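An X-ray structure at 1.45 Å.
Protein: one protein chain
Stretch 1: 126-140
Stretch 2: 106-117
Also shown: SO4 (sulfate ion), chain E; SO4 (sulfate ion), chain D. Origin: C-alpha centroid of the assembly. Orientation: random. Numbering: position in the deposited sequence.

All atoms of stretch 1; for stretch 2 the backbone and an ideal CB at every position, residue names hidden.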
# COMPACT_ATOMS: atom_id res chain seq x y z
N ALA A 126 -8.07 3.15 -6.31
CA ALA A 126 -7.92 2.03 -7.25
C ALA A 126 -9.26 1.37 -7.55
O ALA A 126 -9.58 1.12 -8.72
CB ALA A 126 -6.94 1.01 -6.69
N LEU A 127 -10.05 1.11 -6.51
CA LEU A 127 -11.37 0.49 -6.66
C LEU A 127 -12.31 1.35 -7.50
O LEU A 127 -13.01 0.84 -8.37
CB LEU A 127 -12.00 0.21 -5.29
CG LEU A 127 -11.37 -0.87 -4.41
CD1 LEU A 127 -11.85 -0.74 -2.98
CD2 LEU A 127 -11.63 -2.27 -4.95
N LEU A 128 -12.30 2.66 -7.25
CA LEU A 128 -13.12 3.60 -8.02
C LEU A 128 -12.69 3.66 -9.48
O LEU A 128 -13.54 3.82 -10.37
CB LEU A 128 -13.10 4.99 -7.38
CG LEU A 128 -13.84 5.15 -6.05
CD1 LEU A 128 -13.47 6.47 -5.40
CD2 LEU A 128 -15.35 5.05 -6.22
N GLN A 129 -11.39 3.54 -9.73
CA GLN A 129 -10.86 3.49 -11.09
C GLN A 129 -11.26 2.20 -11.81
O GLN A 129 -11.33 2.16 -13.04
CB GLN A 129 -9.33 3.65 -11.10
CG GLN A 129 -8.86 5.05 -10.75
CD GLN A 129 -9.44 6.11 -11.67
OE1 GLN A 129 -8.94 6.32 -12.77
NE2 GLN A 129 -10.50 6.78 -11.21
N MET A 130 -11.54 1.16 -11.02
CA MET A 130 -11.97 -0.13 -11.54
C MET A 130 -13.49 -0.25 -11.64
O MET A 130 -14.02 -1.33 -11.94
CB MET A 130 -11.40 -1.26 -10.68
CG MET A 130 -9.90 -1.48 -10.84
SD MET A 130 -9.18 -2.54 -9.57
CE MET A 130 -10.04 -4.09 -9.88
N GLY A 131 -14.20 0.85 -11.40
CA GLY A 131 -15.65 0.90 -11.55
C GLY A 131 -16.43 0.33 -10.38
O GLY A 131 -17.63 0.05 -10.51
N VAL A 132 -15.76 0.14 -9.25
CA VAL A 132 -16.43 -0.30 -8.03
C VAL A 132 -17.22 0.86 -7.44
O VAL A 132 -16.72 1.98 -7.36
CB VAL A 132 -15.41 -0.85 -6.99
CG1 VAL A 132 -16.09 -1.22 -5.68
CG2 VAL A 132 -14.67 -2.06 -7.56
N LYS A 133 -18.46 0.59 -7.05
CA LYS A 133 -19.37 1.63 -6.57
C LYS A 133 -19.64 1.56 -5.06
O LYS A 133 -19.61 2.58 -4.38
CB LYS A 133 -20.70 1.57 -7.33
CG LYS A 133 -20.62 1.98 -8.79
CD LYS A 133 -21.97 1.83 -9.49
CE LYS A 133 -22.95 2.90 -9.04
NZ LYS A 133 -24.36 2.49 -9.28
N ASP A 134 -19.90 0.35 -4.57
CA ASP A 134 -20.33 0.16 -3.19
C ASP A 134 -19.13 -0.15 -2.29
O ASP A 134 -18.73 -1.30 -2.14
CB ASP A 134 -21.37 -0.96 -3.12
CG ASP A 134 -22.35 -0.79 -1.97
OD1 ASP A 134 -22.21 0.17 -1.18
OD2 ASP A 134 -23.28 -1.62 -1.87
N ILE A 135 -18.57 0.90 -1.70
CA ILE A 135 -17.38 0.78 -0.86
C ILE A 135 -17.68 1.21 0.58
O ILE A 135 -18.15 2.33 0.82
CB ILE A 135 -16.18 1.59 -1.42
CG1 ILE A 135 -15.88 1.17 -2.87
CG2 ILE A 135 -14.93 1.40 -0.54
CD1 ILE A 135 -15.04 2.17 -3.66
N TRP A 136 -17.41 0.31 1.52
CA TRP A 136 -17.64 0.56 2.93
C TRP A 136 -16.31 0.57 3.67
O TRP A 136 -15.61 -0.44 3.74
CB TRP A 136 -18.55 -0.51 3.54
CG TRP A 136 -19.87 -0.69 2.85
CD1 TRP A 136 -20.53 0.22 2.08
CD2 TRP A 136 -20.71 -1.85 2.89
NE1 TRP A 136 -21.72 -0.30 1.63
CE2 TRP A 136 -21.86 -1.57 2.12
CE3 TRP A 136 -20.60 -3.11 3.51
CZ2 TRP A 136 -22.89 -2.50 1.94
CZ3 TRP A 136 -21.63 -4.03 3.34
CH2 TRP A 136 -22.76 -3.72 2.56
N VAL A 137 -15.96 1.73 4.22
CA VAL A 137 -14.74 1.88 5.00
C VAL A 137 -15.03 1.59 6.46
O VAL A 137 -16.00 2.11 7.03
CB VAL A 137 -14.13 3.30 4.83
CG1 VAL A 137 -12.94 3.50 5.77
CG2 VAL A 137 -13.71 3.53 3.39
N VAL A 138 -14.20 0.75 7.06
CA VAL A 138 -14.28 0.45 8.49
C VAL A 138 -12.94 0.85 9.10
O VAL A 138 -11.91 0.25 8.79
CB VAL A 138 -14.57 -1.05 8.75
CG1 VAL A 138 -14.65 -1.33 10.24
CG2 VAL A 138 -15.86 -1.46 8.07
N ASN A 139 -12.95 1.87 9.96
CA ASN A 139 -11.70 2.37 10.52
C ASN A 139 -11.75 2.67 12.02
O ASN A 139 -12.80 2.56 12.66
CB ASN A 139 -11.18 3.57 9.72
CG ASN A 139 -11.82 4.88 10.13
OD1 ASN A 139 -13.05 5.01 10.16
ND2 ASN A 139 -10.99 5.87 10.45
N ARG A 140 -10.60 3.06 12.57
CA ARG A 140 -10.42 3.19 14.01
C ARG A 140 -10.43 4.63 14.51
O ARG A 140 -11.02 4.92 15.56
CB ARG A 140 -9.12 2.50 14.44
CG ARG A 140 -9.11 0.99 14.23
CD ARG A 140 -7.69 0.43 14.24
NE ARG A 140 -6.89 0.94 13.13
CZ ARG A 140 -5.60 0.66 12.93
NH1 ARG A 140 -4.95 -0.14 13.77
NH2 ARG A 140 -4.96 1.18 11.89
N UNK A 106 -12.35 -10.15 -11.19
CA UNK A 106 -13.55 -9.34 -10.98
C UNK A 106 -13.70 -9.08 -9.49
O UNK A 106 -13.83 -10.02 -8.69
CB UNK A 106 -14.79 -10.03 -11.54
N UNK A 107 -13.68 -7.80 -9.11
CA UNK A 107 -13.89 -7.42 -7.71
C UNK A 107 -15.39 -7.31 -7.44
O UNK A 107 -16.06 -6.39 -7.94
CB UNK A 107 -13.18 -6.10 -7.39
N UNK A 108 -15.91 -8.25 -6.67
CA UNK A 108 -17.34 -8.31 -6.36
C UNK A 108 -17.69 -7.36 -5.21
O UNK A 108 -16.90 -7.16 -4.28
CB UNK A 108 -17.75 -9.74 -6.00
N UNK A 109 -18.89 -6.78 -5.29
CA UNK A 109 -19.35 -5.77 -4.35
C UNK A 109 -20.50 -6.28 -3.49
O UNK A 109 -21.20 -7.21 -3.90
CB UNK A 109 -19.78 -4.51 -5.10
N UNK A 110 -20.73 -5.68 -2.31
CA UNK A 110 -20.00 -4.55 -1.69
C UNK A 110 -18.57 -4.89 -1.29
O UNK A 110 -18.25 -6.05 -1.04
CB UNK A 110 -20.75 -4.06 -0.45
N UNK A 111 -17.74 -3.86 -1.22
CA UNK A 111 -16.34 -4.00 -0.84
C UNK A 111 -16.10 -3.29 0.49
O UNK A 111 -16.44 -2.12 0.65
CB UNK A 111 -15.42 -3.44 -1.93
N UNK A 112 -15.52 -4.02 1.45
CA UNK A 112 -15.13 -3.44 2.73
C UNK A 112 -13.63 -3.13 2.71
O UNK A 112 -12.81 -3.98 2.35
CB UNK A 112 -15.48 -4.38 3.88
N UNK A 113 -13.29 -1.90 3.09
CA UNK A 113 -11.90 -1.47 3.22
C UNK A 113 -11.63 -1.16 4.69
O UNK A 113 -12.27 -0.27 5.27
CB UNK A 113 -11.61 -0.25 2.34
N UNK A 114 -10.70 -1.90 5.29
CA UNK A 114 -10.34 -1.69 6.69
C UNK A 114 -9.20 -0.69 6.78
O UNK A 114 -8.12 -0.91 6.22
CB UNK A 114 -9.95 -3.01 7.36
N UNK A 115 -9.44 0.41 7.50
CA UNK A 115 -8.47 1.50 7.61
C UNK A 115 -8.88 2.71 6.80
O UNK A 115 -9.70 2.62 5.89
CB UNK A 115 -7.09 1.03 7.16
N UNK A 116 -8.30 3.86 7.15
CA UNK A 116 -8.56 5.12 6.45
C UNK A 116 -7.29 5.95 6.28
O UNK A 116 -7.35 7.17 6.09
CB UNK A 116 -9.61 5.93 7.21
N UNK A 117 -6.14 5.29 6.35
CA UNK A 117 -4.85 5.94 6.14
C UNK A 117 -4.52 6.06 4.66
O UNK A 117 -5.38 5.85 3.81
CB UNK A 117 -3.74 5.17 6.86
S SO4 E . -7.42 3.86 10.93
O1 SO4 E . -6.35 3.91 11.92
O2 SO4 E . -8.33 5.00 11.14
O3 SO4 E . -8.17 2.62 11.09
O4 SO4 E . -6.86 3.92 9.58
S SO4 D . -1.42 1.69 10.18
O1 SO4 D . -0.45 2.15 11.17
O2 SO4 D . -2.20 2.83 9.69
O3 SO4 D . -2.32 0.72 10.79
O4 SO4 D . -0.72 1.08 9.05

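At position 106 CA-to-CB points away, and nothing of stretch 1 lies within 5.5 Å of the CB. Stretch 1 sets no limit here. The residue is Glu106.

Position 107 points toward stretch 1. Its CB is 4.3 Å from Val132 CG2 and 4.5 Å from Met130 CE. An apolar side chain of moderate size would suit. It is Val107; CG2 lies 3.7 Å from Met130 CE, and CG1 lies 4.0 Å from Leu127 CD2.

Position 108 points away again; stretch 1 sets no limit. It is Lys108.

Position 109 points toward the turn, its CB 4.4 Å from Asp134 CB. The backbone N atoms of Lys133 and Asp134 offer two donors, so an acceptor of some reach would suit: Glu or Gln; a shorter Asp or Asn would hardly reach both. It is Glu109. OE2 accepts from Lys133 N at 3.0 Å and from Asp134 N at 2.8 Å. A water donates to Glu109 OE1 and to Gly131 O, 2.7 Å from each.

At position 110 the peptide bond before it is cis, which strongly favours proline. The CB is 3.6 Å from Trp136 CZ2, so an apolar group fits. Pro110 sets its CB over the face of the six-membered ring of Trp136, 3.6 Å from the centroid, a CH-pi contact.

From 111 to 114 the strand runs parallel to the strand that begins at Ile135. Side chains alternate between two faces. Position 111 shares a face with Ile135, near Leu127 and Val132; an apolar side chain would suit. Val111 places CG1 3.8 Å from Leu127 CD1 and CG2 3.7 Å from Val132 CG1. Its N donates to Asp134 O at 2.9 Å.

Position 112 lies on the face of Trp136 and Val138; Val or Ile would fit. Val112 CG1 is 3.8 Å from Val138 CG2.

Position 113 returns to the face of Ile135 and Val137. Its CB is 4.5 Å from Val137 CG2 and 4.7 Å from Ile135 CG2, so a compact apolar side chain such as Val or Ile would suit. Val113 CG2 is 3.9 Å from both Leu127 CD1 and Ile135 CG2.

Position 114 shares the face of Val138, with fewer neighbours from stretch 1, so the choice is wider. It is Val114.

At position 115 phi/psi is 107/161. A CB would jam against the preceding carbonyl O, so glycine is called for. Gly115 N donates to Val138 O at 2.8 Å.

Position 116 points toward stretch 1, its CB only 3.5 Å from Asn139 ND2. A small residue suits. It is Ala116, whose N donates to O4 of the chain E sulfate at 2.8 Å.

Position 117 has room for a CB, so stretch 1 does not demand glycine. Gly117 is the N-cap of the following helix.

Stretch 2, residues 106-117: EVKEPVVVVGAG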
# COMPACT_ATOMS: atom_id res chain seq x y z
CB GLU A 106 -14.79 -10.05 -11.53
CG GLU A 106 -16.08 -9.25 -11.40
CD GLU A 106 -17.34 -10.06 -11.69
OE1 GLU A 106 -17.23 -11.27 -11.99
OE2 GLU A 106 -18.45 -9.48 -11.62
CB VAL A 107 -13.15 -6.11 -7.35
CG1 VAL A 107 -13.51 -5.65 -5.94
CG2 VAL A 107 -11.64 -6.31 -7.45
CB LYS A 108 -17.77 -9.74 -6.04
CG LYS A 108 -17.69 -10.69 -7.23
CD LYS A 108 -18.17 -12.08 -6.87
CE LYS A 108 -18.05 -13.03 -8.05
NZ LYS A 108 -18.36 -14.44 -7.67
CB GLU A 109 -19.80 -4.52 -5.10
CG GLU A 109 -18.70 -3.85 -5.90
CD GLU A 109 -19.22 -2.73 -6.77
OE1 GLU A 109 -18.86 -2.69 -7.96
OE2 GLU A 109 -20.00 -1.88 -6.27
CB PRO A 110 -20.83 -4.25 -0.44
CG PRO A 110 -22.18 -4.81 -0.73
CD PRO A 110 -21.90 -6.05 -1.51
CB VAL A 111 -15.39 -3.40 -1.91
CG1 VAL A 111 -13.94 -3.58 -1.51
CG2 VAL A 111 -15.65 -4.05 -3.27
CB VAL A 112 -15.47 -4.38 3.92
CG1 VAL A 112 -14.93 -3.82 5.24
CG2 VAL A 112 -16.97 -4.59 4.03
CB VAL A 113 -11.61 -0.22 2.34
CG1 VAL A 113 -10.18 0.26 2.54
CG2 VAL A 113 -11.88 -0.52 0.87
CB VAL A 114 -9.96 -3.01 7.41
CG1 VAL A 114 -9.78 -2.77 8.91
CG2 VAL A 114 -11.02 -4.07 7.17
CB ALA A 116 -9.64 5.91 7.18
O HOH W 1 -19.96 -1.32 -10.06
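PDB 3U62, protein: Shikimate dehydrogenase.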